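Local coordinates for glutamine cyclotransferase (Zymomonas mobilis, PDB 3NOL), which catalyses the cyclisation of N-terminal glutamine residues of peptides and proteins to pyroglutamate, with release of ammonia, at residues L148-P153 against P158-T163; I162-H167 against V195-E200; W179-I184 against E235-F240. One frame throughout, in Å; residues are numbered along the deposited sequence.

How the contacts relate
Contact 1 comes first along the chain: it closes the short loop between strands 147-151 and 158-166 and makes a hairpin of them. Contact 2 starts where contact 1 ends, sharing Ile162 and Thr163; it closes a loop of 27 residues and sets strand 158-166 against 195-200 of the next sheet. Contact 3 spans 50 residues and crosses contact 2, because 179-184 lies between the two segments of contact 2 while 235-240 follows both. Locally they interlock: Arg160 of contact 1 bonds to Pro199 of contact 2, and Ile197 of contact 2 pairs with Ile184 of contact 3. Together they run from an outer hairpin of the propeller inward to strands around the calcium ion.

Contact 1 (L148-P153 against P158-T163); sequences LRFLDP and PVRTIT
Residues 148-151 and 160-163 run antiparallel at 162°, Leu148 facing Ile162 and Phe150 facing Arg160 in hydrogen-bonded pairs, with Arg149 and Thr161 the non-hydrogen-bonded pair between them. The bond from Phe150 N to Arg160 O is almost straight, at 2.9 Å. Nearer the turn, Phe150 O takes a firm bond from Val159 N (2.8 Å) and a weak one from Arg160 N (3.5 Å). Val159 and Arg160 thus both face Phe150, a classic beta bulge in this hairpin of a beta-propeller blade, and beyond it Leu151 pairs with Pro158. Arg160 runs alongside the Phe150 side chain, then bends at chi2 and again at chi3 (-53°), which brings its guanidinium over one ring face in a cation-pi stack, planes 28° apart and Arg160 CZ 4.4 Å from the ring centroid of Phe150. Arg160 NH2 bonds to Pro199 O, which helps fix the group's rotation. Ile162 CD1 meets the edge of the same ring at Phe150 CE2, 3.8 Å away. With an alanine in place of Phe150, the Arg160 guanidinium would probably lose its platform and Ile162 its aromatic neighbour. On the other sheet face, Arg149 lies beside Thr161 and sends its guanidinium to Asp143 and Asp126 O.

Contact 2 (I162-H167 against V195-E200); sequences ITVTAH and VRIDPE
Val164 and Ile197 meet tip to tip, and that meeting is the close-packed part of this contact. Val164 CG1 is 3.9 Å from Ile197 CD1, and the second methyl, Val164 CG2, approaches the same Ile197 CD1 at 4.0 Å. Ile197 CD1 thus sits against both methyls of the valine fork at almost equal distances, carried out to them by an isoleucine chain that is nearly extended (chi2 163°). No hydrogen bond crosses between the segments, whose backbones stay well apart: the CA atoms of Val164 and Ile197 are 7.6 Å from each other. Toward Pro199 the fit is looser. There Ile162 CD1 rests 4.0 Å from Pro199 O, the carbonyl that also holds Arg160. The chain past Ile197 turns toward solvent through an Asx turn, with Glu200 N giving a 2.9 Å bond to Asp198 OD1, and the Glu200 side chain is exposed. The contact is a seam between neighbouring sheets of the propeller. Val164 also packs on Leu148 of strand 147-151 and on Val204 of strand 204-209, while strand 193-197, which carries Ile197, lies between strands 183-188 and 204-209.

Contact 3 (W179-I184 against E235-F240); sequences WVDGEI and EHHRLF. With SO4 (sulfate ion), chain D.
Two turn regions of the beta-propeller meet here: the type I' turn from Val180 to Glu183, which joins strands 177-180 and 183-188, and the G1 beta bulge in which His237 and Arg238 both face Asp233 at the start of strand 238-243. The calcium ion is close by, about 8 Å from the Val180 side chain, and Glu178 and Ile230, on the strands leading into these turns, belong to its site. The Val180-Glu183 turn is closed by backbone bonds in both directions between its end residues, that from Val180 N to Glu183 O being 2.8 Å. Gly182 sits at positive phi, where a CB would press against the carbonyl O of Asp181. The buried part of the contact is light: Val180 CG2 approaches Leu239 CD1 at 4.3 Å, next to Trp232, which touches both side chains. Farther out, Asp181 and His237 approach from opposite directions, carboxylate and ring planes 47° apart. Asp181 OD2 comes within 2.9 Å of His237 CE1 and meets the ring obliquely, without a hydrogen bond. The other oxygen, Asp181 OD1, makes a salt bridge to Lys234 and takes a weak hydrogen bond from Trp232 NE1. Trp179, with CG anti to the backbone N (chi1 -176°), carries the backbone of Gly182 and Glu183 over one face of its indole. Its ring edge points to a sulfate ion, probably from the crystallisation liquor, and Trp179 NE1 donates to sulfate O3 at 3.0 Å. The sulfate also lies close to Asp181 CA and Gly182 N. Since Lys234 NZ bonds to this sulfate as well, its positive charge probably serves both the Asp181 carboxylate and the sulfate, and would offset some of the repulsion between the two anions.

Contact 1 (L148-P153 against P158-T163)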
loop_
_atom_site.group_PDB
_atom_site.type_symbol
_atom_site.label_atom_id
_atom_site.label_comp_id
_atom_site.label_asym_id
_atom_site.label_seq_id
_atom_site.Cartn_x
_atom_site.Cartn_y
_atom_site.Cartn_z
ATOM N N LEU A 148 6.446 -11.913 -5.156
ATOM C CA LEU A 148 6.320 -10.559 -5.726
ATOM C C LEU A 148 6.672 -10.581 -7.219
ATOM O O LEU A 148 7.601 -11.285 -7.639
ATOM C CB LEU A 148 7.254 -9.567 -5.017
ATOM C CG LEU A 148 7.032 -9.279 -3.524
ATOM C CD1 LEU A 148 8.113 -8.310 -2.990
ATOM C CD2 LEU A 148 5.621 -8.685 -3.337
ATOM N N ARG A 149 5.950 -9.792 -8.005
ATOM C CA ARG A 149 6.182 -9.702 -9.444
ATOM C C ARG A 149 6.541 -8.287 -9.821
ATOM O O ARG A 149 5.867 -7.328 -9.384
ATOM C CB ARG A 149 4.931 -10.116 -10.208
ATOM C CG ARG A 149 4.684 -11.595 -10.183
ATOM C CD ARG A 149 3.293 -11.878 -10.742
ATOM N NE ARG A 149 2.253 -11.892 -9.710
ATOM C CZ ARG A 149 0.942 -11.964 -9.957
ATOM N NH1 ARG A 149 0.084 -12.019 -8.950
ATOM N NH2 ARG A 149 0.491 -11.988 -11.214
ATOM N N PHE A 150 7.600 -8.173 -10.617
ATOM C CA PHE A 150 8.047 -6.895 -11.166
ATOM C C PHE A 150 7.501 -6.812 -12.575
ATOM O O PHE A 150 7.877 -7.641 -13.424
ATOM C CB PHE A 150 9.575 -6.824 -11.211
ATOM C CG PHE A 150 10.231 -6.778 -9.861
ATOM C CD1 PHE A 150 10.828 -5.591 -9.406
ATOM C CD2 PHE A 150 10.277 -7.916 -9.048
ATOM C CE1 PHE A 150 11.461 -5.541 -8.153
ATOM C CE2 PHE A 150 10.886 -7.874 -7.789
ATOM C CZ PHE A 150 11.489 -6.694 -7.337
ATOM N N LEU A 151 6.645 -5.818 -12.818
ATOM C CA LEU A 151 6.017 -5.635 -14.124
ATOM C C LEU A 151 6.756 -4.629 -14.990
ATOM O O LEU A 151 7.146 -3.558 -14.506
ATOM C CB LEU A 151 4.556 -5.194 -13.982
ATOM C CG LEU A 151 3.603 -5.976 -13.047
ATOM C CD1 LEU A 151 2.170 -5.424 -13.122
ATOM C CD2 LEU A 151 3.605 -7.480 -13.294
ATOM N N ASP A 152 6.938 -4.965 -16.267
ATOM C CA ASP A 152 7.352 -3.978 -17.256
ATOM C C ASP A 152 6.207 -2.966 -17.333
ATOM O O ASP A 152 5.070 -3.367 -17.482
ATOM C CB ASP A 152 7.532 -4.615 -18.633
ATOM C CG ASP A 152 7.933 -3.598 -19.667
ATOM O OD1 ASP A 152 7.058 -3.029 -20.326
ATOM O OD2 ASP A 152 9.146 -3.332 -19.775
ATOM N N PRO A 153 6.498 -1.664 -17.174
ATOM C CA PRO A 153 5.419 -0.663 -17.072
ATOM C C PRO A 153 4.654 -0.427 -18.381
ATOM O O PRO A 153 3.550 0.110 -18.360
ATOM C CB PRO A 153 6.155 0.620 -16.643
ATOM C CG PRO A 153 7.575 0.186 -16.339
ATOM C CD PRO A 153 7.839 -1.066 -17.059
ATOM N N PRO A 158 4.837 -9.538 -16.081
ATOM C CA PRO A 158 5.982 -9.777 -15.212
ATOM C C PRO A 158 7.294 -10.094 -15.960
ATOM O O PRO A 158 7.340 -10.952 -16.834
ATOM C CB PRO A 158 5.532 -10.945 -14.305
ATOM C CG PRO A 158 4.238 -11.465 -14.860
ATOM C CD PRO A 158 3.833 -10.621 -16.037
ATOM N N VAL A 159 8.350 -9.372 -15.624
ATOM C CA VAL A 159 9.672 -9.637 -16.206
ATOM C C VAL A 159 10.662 -10.197 -15.176
ATOM O O VAL A 159 11.747 -10.682 -15.554
ATOM C CB VAL A 159 10.256 -8.375 -16.884
ATOM C CG1 VAL A 159 9.418 -7.980 -18.115
ATOM C CG2 VAL A 159 10.359 -7.210 -15.893
ATOM N N ARG A 160 10.314 -10.078 -13.889
ATOM C CA ARG A 160 11.053 -10.718 -12.784
ATOM C C ARG A 160 10.058 -11.175 -11.714
ATOM O O ARG A 160 9.049 -10.515 -11.457
ATOM C CB ARG A 160 12.077 -9.790 -12.130
ATOM C CG ARG A 160 13.473 -10.417 -12.020
ATOM C CD ARG A 160 14.129 -10.415 -10.617
ATOM N NE ARG A 160 14.165 -9.106 -9.987
ATOM C CZ ARG A 160 14.707 -8.830 -8.797
ATOM N NH1 ARG A 160 15.325 -9.754 -8.067
ATOM N NH2 ARG A 160 14.639 -7.593 -8.347
ATOM N N THR A 161 10.350 -12.302 -11.096
ATOM C CA THR A 161 9.470 -12.857 -10.073
ATOM C C THR A 161 10.374 -13.340 -8.957
ATOM O O THR A 161 11.353 -14.081 -9.212
ATOM C CB THR A 161 8.620 -14.011 -10.663
ATOM O OG1 THR A 161 7.854 -13.530 -11.779
ATOM C CG2 THR A 161 7.687 -14.614 -9.639
ATOM N N ILE A 162 10.082 -12.908 -7.727
ATOM C CA ILE A 162 10.893 -13.316 -6.571
ATOM C C ILE A 162 10.003 -13.866 -5.458
ATOM O O ILE A 162 8.827 -13.521 -5.376
ATOM C CB ILE A 162 11.795 -12.166 -6.030
ATOM C CG1 ILE A 162 10.953 -11.041 -5.405
ATOM C CG2 ILE A 162 12.752 -11.672 -7.149
ATOM C CD1 ILE A 162 11.768 -9.894 -4.740
ATOM N N THR A 163 10.589 -14.717 -4.616
ATOM C CA THR A 163 9.881 -15.322 -3.503
ATOM C C THR A 163 10.451 -14.725 -2.227
ATOM O O THR A 163 11.677 -14.758 -1.994
ATOM C CB THR A 163 10.009 -16.867 -3.517
ATOM O OG1 THR A 163 9.462 -17.382 -4.749
ATOM C CG2 THR A 163 9.247 -17.495 -2.353
#

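Contact 2 (I162-H167 against V195-E200)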
loop_
_atom_site.group_PDB
_atom_site.type_symbol
_atom_site.label_atom_id
_atom_site.label_comp_id
_atom_site.label_asym_id
_atom_site.label_seq_id
_atom_site.Cartn_x
_atom_site.Cartn_y
_atom_site.Cartn_z
ATOM N N ILE A 162 10.082 -12.908 -7.727
ATOM C CA ILE A 162 10.893 -13.316 -6.571
ATOM C C ILE A 162 10.003 -13.866 -5.458
ATOM O O ILE A 162 8.827 -13.521 -5.376
ATOM C CB ILE A 162 11.795 -12.166 -6.030
ATOM C CG1 ILE A 162 10.953 -11.041 -5.405
ATOM C CG2 ILE A 162 12.752 -11.672 -7.149
ATOM C CD1 ILE A 162 11.768 -9.894 -4.740
ATOM N N THR A 163 10.589 -14.717 -4.616
ATOM C CA THR A 163 9.881 -15.322 -3.503
ATOM C C THR A 163 10.451 -14.725 -2.227
ATOM O O THR A 163 11.677 -14.758 -1.994
ATOM C CB THR A 163 10.009 -16.867 -3.517
ATOM O OG1 THR A 163 9.462 -17.382 -4.749
ATOM C CG2 THR A 163 9.247 -17.495 -2.353
ATOM N N VAL A 164 9.562 -14.181 -1.407
ATOM C CA VAL A 164 9.990 -13.484 -0.193
ATOM C C VAL A 164 10.165 -14.462 0.958
ATOM O O VAL A 164 9.309 -15.327 1.182
ATOM C CB VAL A 164 9.041 -12.308 0.186
ATOM C CG1 VAL A 164 9.492 -11.652 1.483
ATOM C CG2 VAL A 164 8.987 -11.280 -0.970
ATOM N N THR A 165 11.277 -14.303 1.677
ATOM C CA THR A 165 11.602 -15.197 2.793
ATOM C C THR A 165 12.020 -14.410 4.032
ATOM O O THR A 165 12.636 -13.342 3.922
ATOM C CB THR A 165 12.700 -16.241 2.437
ATOM O OG1 THR A 165 13.940 -15.577 2.143
ATOM C CG2 THR A 165 12.261 -17.153 1.245
ATOM N N ALA A 166 11.649 -14.931 5.198
ATOM C CA ALA A 166 12.131 -14.395 6.473
ATOM C C ALA A 166 12.697 -15.580 7.235
ATOM O O ALA A 166 12.016 -16.616 7.363
ATOM C CB ALA A 166 10.991 -13.723 7.253
ATOM N N HIS A 167 13.937 -15.435 7.711
ATOM C CA HIS A 167 14.666 -16.516 8.398
ATOM C C HIS A 167 14.814 -17.743 7.487
ATOM O O HIS A 167 14.826 -18.870 7.969
ATOM C CB HIS A 167 13.984 -16.927 9.711
ATOM C CG HIS A 167 13.656 -15.786 10.619
ATOM N ND1 HIS A 167 14.608 -15.145 11.384
ATOM C CD2 HIS A 167 12.476 -15.180 10.899
ATOM C CE1 HIS A 167 14.030 -14.193 12.095
ATOM N NE2 HIS A 167 12.738 -14.192 11.821
ATOM N N VAL A 195 7.305 -5.575 6.877
ATOM C CA VAL A 195 8.636 -6.114 6.558
ATOM C C VAL A 195 9.341 -5.255 5.528
ATOM O O VAL A 195 8.721 -4.675 4.637
ATOM C CB VAL A 195 8.618 -7.593 6.122
ATOM C CG1 VAL A 195 8.157 -8.495 7.296
ATOM C CG2 VAL A 195 7.771 -7.798 4.870
ATOM N N ARG A 196 10.652 -5.174 5.698
ATOM C CA ARG A 196 11.528 -4.469 4.774
ATOM C C ARG A 196 12.240 -5.558 3.966
ATOM O O ARG A 196 12.911 -6.410 4.544
ATOM C CB ARG A 196 12.540 -3.614 5.559
ATOM C CG ARG A 196 11.878 -2.627 6.522
ATOM C CD ARG A 196 12.881 -1.941 7.447
ATOM N NE ARG A 196 13.713 -1.008 6.697
ATOM C CZ ARG A 196 14.318 0.058 7.221
ATOM N NH1 ARG A 196 15.033 0.848 6.433
ATOM N NH2 ARG A 196 14.173 0.360 8.512
ATOM N N ILE A 197 12.070 -5.519 2.646
ATOM C CA ILE A 197 12.516 -6.580 1.755
ATOM C C ILE A 197 13.638 -6.106 0.827
ATOM O O ILE A 197 13.516 -5.048 0.167
ATOM C CB ILE A 197 11.325 -7.128 0.905
ATOM C CG1 ILE A 197 10.222 -7.696 1.814
ATOM C CG2 ILE A 197 11.813 -8.190 -0.046
ATOM C CD1 ILE A 197 8.855 -7.861 1.108
ATOM N N ASP A 198 14.721 -6.886 0.788
ATOM C CA ASP A 198 15.825 -6.641 -0.144
ATOM C C ASP A 198 15.341 -7.003 -1.561
ATOM O O ASP A 198 15.069 -8.155 -1.840
ATOM C CB ASP A 198 17.032 -7.504 0.272
ATOM C CG ASP A 198 18.269 -7.281 -0.602
ATOM O OD1 ASP A 198 18.146 -6.812 -1.757
ATOM O OD2 ASP A 198 19.373 -7.583 -0.103
ATOM N N PRO A 199 15.242 -6.018 -2.466
ATOM C CA PRO A 199 14.697 -6.335 -3.790
ATOM C C PRO A 199 15.597 -7.257 -4.649
ATOM O O PRO A 199 15.100 -7.814 -5.618
ATOM C CB PRO A 199 14.531 -4.959 -4.451
ATOM C CG PRO A 199 15.580 -4.098 -3.786
ATOM C CD PRO A 199 15.607 -4.592 -2.336
ATOM N N GLU A 200 16.889 -7.386 -4.297
ATOM C CA GLU A 200 17.856 -8.245 -5.014
ATOM C C GLU A 200 17.667 -9.722 -4.692
ATOM O O GLU A 200 17.965 -10.588 -5.521
ATOM C CB GLU A 200 19.318 -7.837 -4.711
ATOM C CG GLU A 200 19.718 -6.453 -5.295
ATOM C CD GLU A 200 21.211 -6.073 -5.141
ATOM O OE1 GLU A 200 21.581 -4.945 -5.582
ATOM O OE2 GLU A 200 22.019 -6.866 -4.605
#

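Contact 3 (W179-I184 against E235-F240)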
loop_
_atom_site.group_PDB
_atom_site.type_symbol
_atom_site.label_atom_id
_atom_site.label_comp_id
_atom_site.label_asym_id
_atom_site.label_seq_id
_atom_site.Cartn_x
_atom_site.Cartn_y
_atom_site.Cartn_z
ATOM N N TRP A 179 7.699 1.224 -2.092
ATOM C CA TRP A 179 9.154 1.341 -2.323
ATOM C C TRP A 179 9.675 2.491 -1.472
ATOM O O TRP A 179 9.224 3.639 -1.610
ATOM C CB TRP A 179 9.393 1.656 -3.791
ATOM C CG TRP A 179 10.822 1.709 -4.162
ATOM C CD1 TRP A 179 11.594 2.835 -4.316
ATOM C CD2 TRP A 179 11.659 0.599 -4.490
ATOM N NE1 TRP A 179 12.874 2.483 -4.693
ATOM C CE2 TRP A 179 12.946 1.118 -4.806
ATOM C CE3 TRP A 179 11.462 -0.785 -4.521
ATOM C CZ2 TRP A 179 14.023 0.292 -5.179
ATOM C CZ3 TRP A 179 12.544 -1.608 -4.897
ATOM C CH2 TRP A 179 13.808 -1.064 -5.204
ATOM N N VAL A 180 10.590 2.186 -0.558
ATOM C CA VAL A 180 11.128 3.189 0.341
ATOM C C VAL A 180 12.657 3.120 0.324
ATOM O O VAL A 180 13.255 2.171 0.852
ATOM C CB VAL A 180 10.564 3.017 1.789
ATOM C CG1 VAL A 180 11.127 4.083 2.764
ATOM C CG2 VAL A 180 9.026 3.024 1.800
ATOM N N ASP A 181 13.260 4.109 -0.334
ATOM C CA ASP A 181 14.722 4.253 -0.390
ATOM C C ASP A 181 15.445 2.924 -0.703
ATOM O O ASP A 181 16.357 2.525 0.009
ATOM C CB ASP A 181 15.227 4.893 0.912
ATOM C CG ASP A 181 14.846 6.371 1.023
ATOM O OD1 ASP A 181 14.132 6.912 0.134
ATOM O OD2 ASP A 181 15.260 6.986 2.027
ATOM N N GLY A 182 15.013 2.257 -1.774
ATOM C CA GLY A 182 15.726 1.094 -2.312
ATOM C C GLY A 182 15.260 -0.227 -1.728
ATOM O O GLY A 182 15.748 -1.285 -2.139
ATOM N N GLU A 183 14.316 -0.166 -0.776
ATOM C CA GLU A 183 13.713 -1.363 -0.188
ATOM C C GLU A 183 12.220 -1.489 -0.506
ATOM O O GLU A 183 11.525 -0.487 -0.717
ATOM C CB GLU A 183 13.917 -1.376 1.336
ATOM C CG GLU A 183 15.374 -1.445 1.714
ATOM C CD GLU A 183 15.617 -1.667 3.190
ATOM O OE1 GLU A 183 14.722 -1.393 4.010
ATOM O OE2 GLU A 183 16.738 -2.118 3.521
ATOM N N ILE A 184 11.725 -2.722 -0.513
ATOM C CA ILE A 184 10.272 -2.907 -0.612
ATOM C C ILE A 184 9.718 -3.083 0.809
ATOM O O ILE A 184 10.079 -4.034 1.502
ATOM C CB ILE A 184 9.889 -4.131 -1.504
ATOM C CG1 ILE A 184 10.473 -3.999 -2.925
ATOM C CG2 ILE A 184 8.346 -4.340 -1.485
ATOM C CD1 ILE A 184 10.582 -5.303 -3.635
ATOM N N GLU A 235 10.402 13.473 -1.354
ATOM C CA GLU A 235 10.929 14.850 -1.235
ATOM C C GLU A 235 11.286 15.235 0.206
ATOM O O GLU A 235 12.403 15.730 0.471
ATOM C CB GLU A 235 9.953 15.877 -1.810
ATOM C CG GLU A 235 10.570 17.296 -1.734
ATOM C CD GLU A 235 9.705 18.431 -2.286
ATOM O OE1 GLU A 235 10.258 19.561 -2.377
ATOM O OE2 GLU A 235 8.509 18.205 -2.596
ATOM N N HIS A 236 10.349 14.997 1.137
ATOM C CA HIS A 236 10.511 15.413 2.560
ATOM C C HIS A 236 10.909 14.259 3.507
ATOM O O HIS A 236 11.107 14.473 4.719
ATOM C CB HIS A 236 9.228 16.091 3.076
ATOM C CG HIS A 236 8.662 17.135 2.154
ATOM N ND1 HIS A 236 9.201 18.397 2.029
ATOM C CD2 HIS A 236 7.616 17.086 1.292
ATOM C CE1 HIS A 236 8.503 19.088 1.140
ATOM N NE2 HIS A 236 7.528 18.321 0.689
ATOM N N HIS A 237 11.001 13.053 2.959
ATOM C CA HIS A 237 11.217 11.823 3.738
ATOM C C HIS A 237 10.197 11.664 4.882
ATOM O O HIS A 237 10.552 11.607 6.071
ATOM C CB HIS A 237 12.675 11.727 4.204
ATOM C CG HIS A 237 13.587 11.091 3.193
ATOM N ND1 HIS A 237 14.668 10.312 3.557
ATOM C CD2 HIS A 237 13.579 11.114 1.835
ATOM C CE1 HIS A 237 15.293 9.894 2.466
ATOM N NE2 HIS A 237 14.648 10.358 1.408
ATOM N N ARG A 238 8.929 11.586 4.489
ATOM C CA ARG A 238 7.830 11.290 5.418
ATOM C C ARG A 238 7.238 9.917 5.135
ATOM O O ARG A 238 6.759 9.656 4.021
ATOM C CB ARG A 238 6.732 12.363 5.336
ATOM C CG ARG A 238 7.169 13.760 5.810
ATOM C CD ARG A 238 6.012 14.781 5.813
ATOM N NE ARG A 238 5.553 15.062 4.446
ATOM C CZ ARG A 238 4.468 15.769 4.109
ATOM N NH1 ARG A 238 3.667 16.305 5.026
ATOM N NH2 ARG A 238 4.178 15.945 2.816
ATOM N N LEU A 239 7.270 9.057 6.151
ATOM C CA LEU A 239 6.681 7.729 6.068
ATOM C C LEU A 239 5.309 7.743 6.754
ATOM O O LEU A 239 5.199 8.160 7.914
ATOM C CB LEU A 239 7.591 6.712 6.761
ATOM C CG LEU A 239 7.189 5.233 6.723
ATOM C CD1 LEU A 239 7.079 4.717 5.302
ATOM C CD2 LEU A 239 8.155 4.376 7.542
ATOM N N PHE A 240 4.292 7.275 6.041
ATOM C CA PHE A 240 2.912 7.309 6.526
ATOM C C PHE A 240 2.371 5.887 6.562
ATOM O O PHE A 240 2.518 5.134 5.582
ATOM C CB PHE A 240 2.015 8.117 5.577
ATOM C CG PHE A 240 2.422 9.557 5.413
ATOM C CD1 PHE A 240 2.070 10.503 6.386
ATOM C CD2 PHE A 240 3.155 9.962 4.287
ATOM C CE1 PHE A 240 2.418 11.839 6.221
ATOM C CE2 PHE A 240 3.511 11.305 4.118
ATOM C CZ PHE A 240 3.146 12.237 5.073
HETATM S S SO4 D . 15.184 5.105 -4.544
HETATM O O1 SO4 D . 15.809 6.418 -4.727
HETATM O O2 SO4 D . 14.406 5.089 -3.311
HETATM O O3 SO4 D . 14.318 4.855 -5.695
HETATM O O4 SO4 D . 16.214 4.062 -4.462
#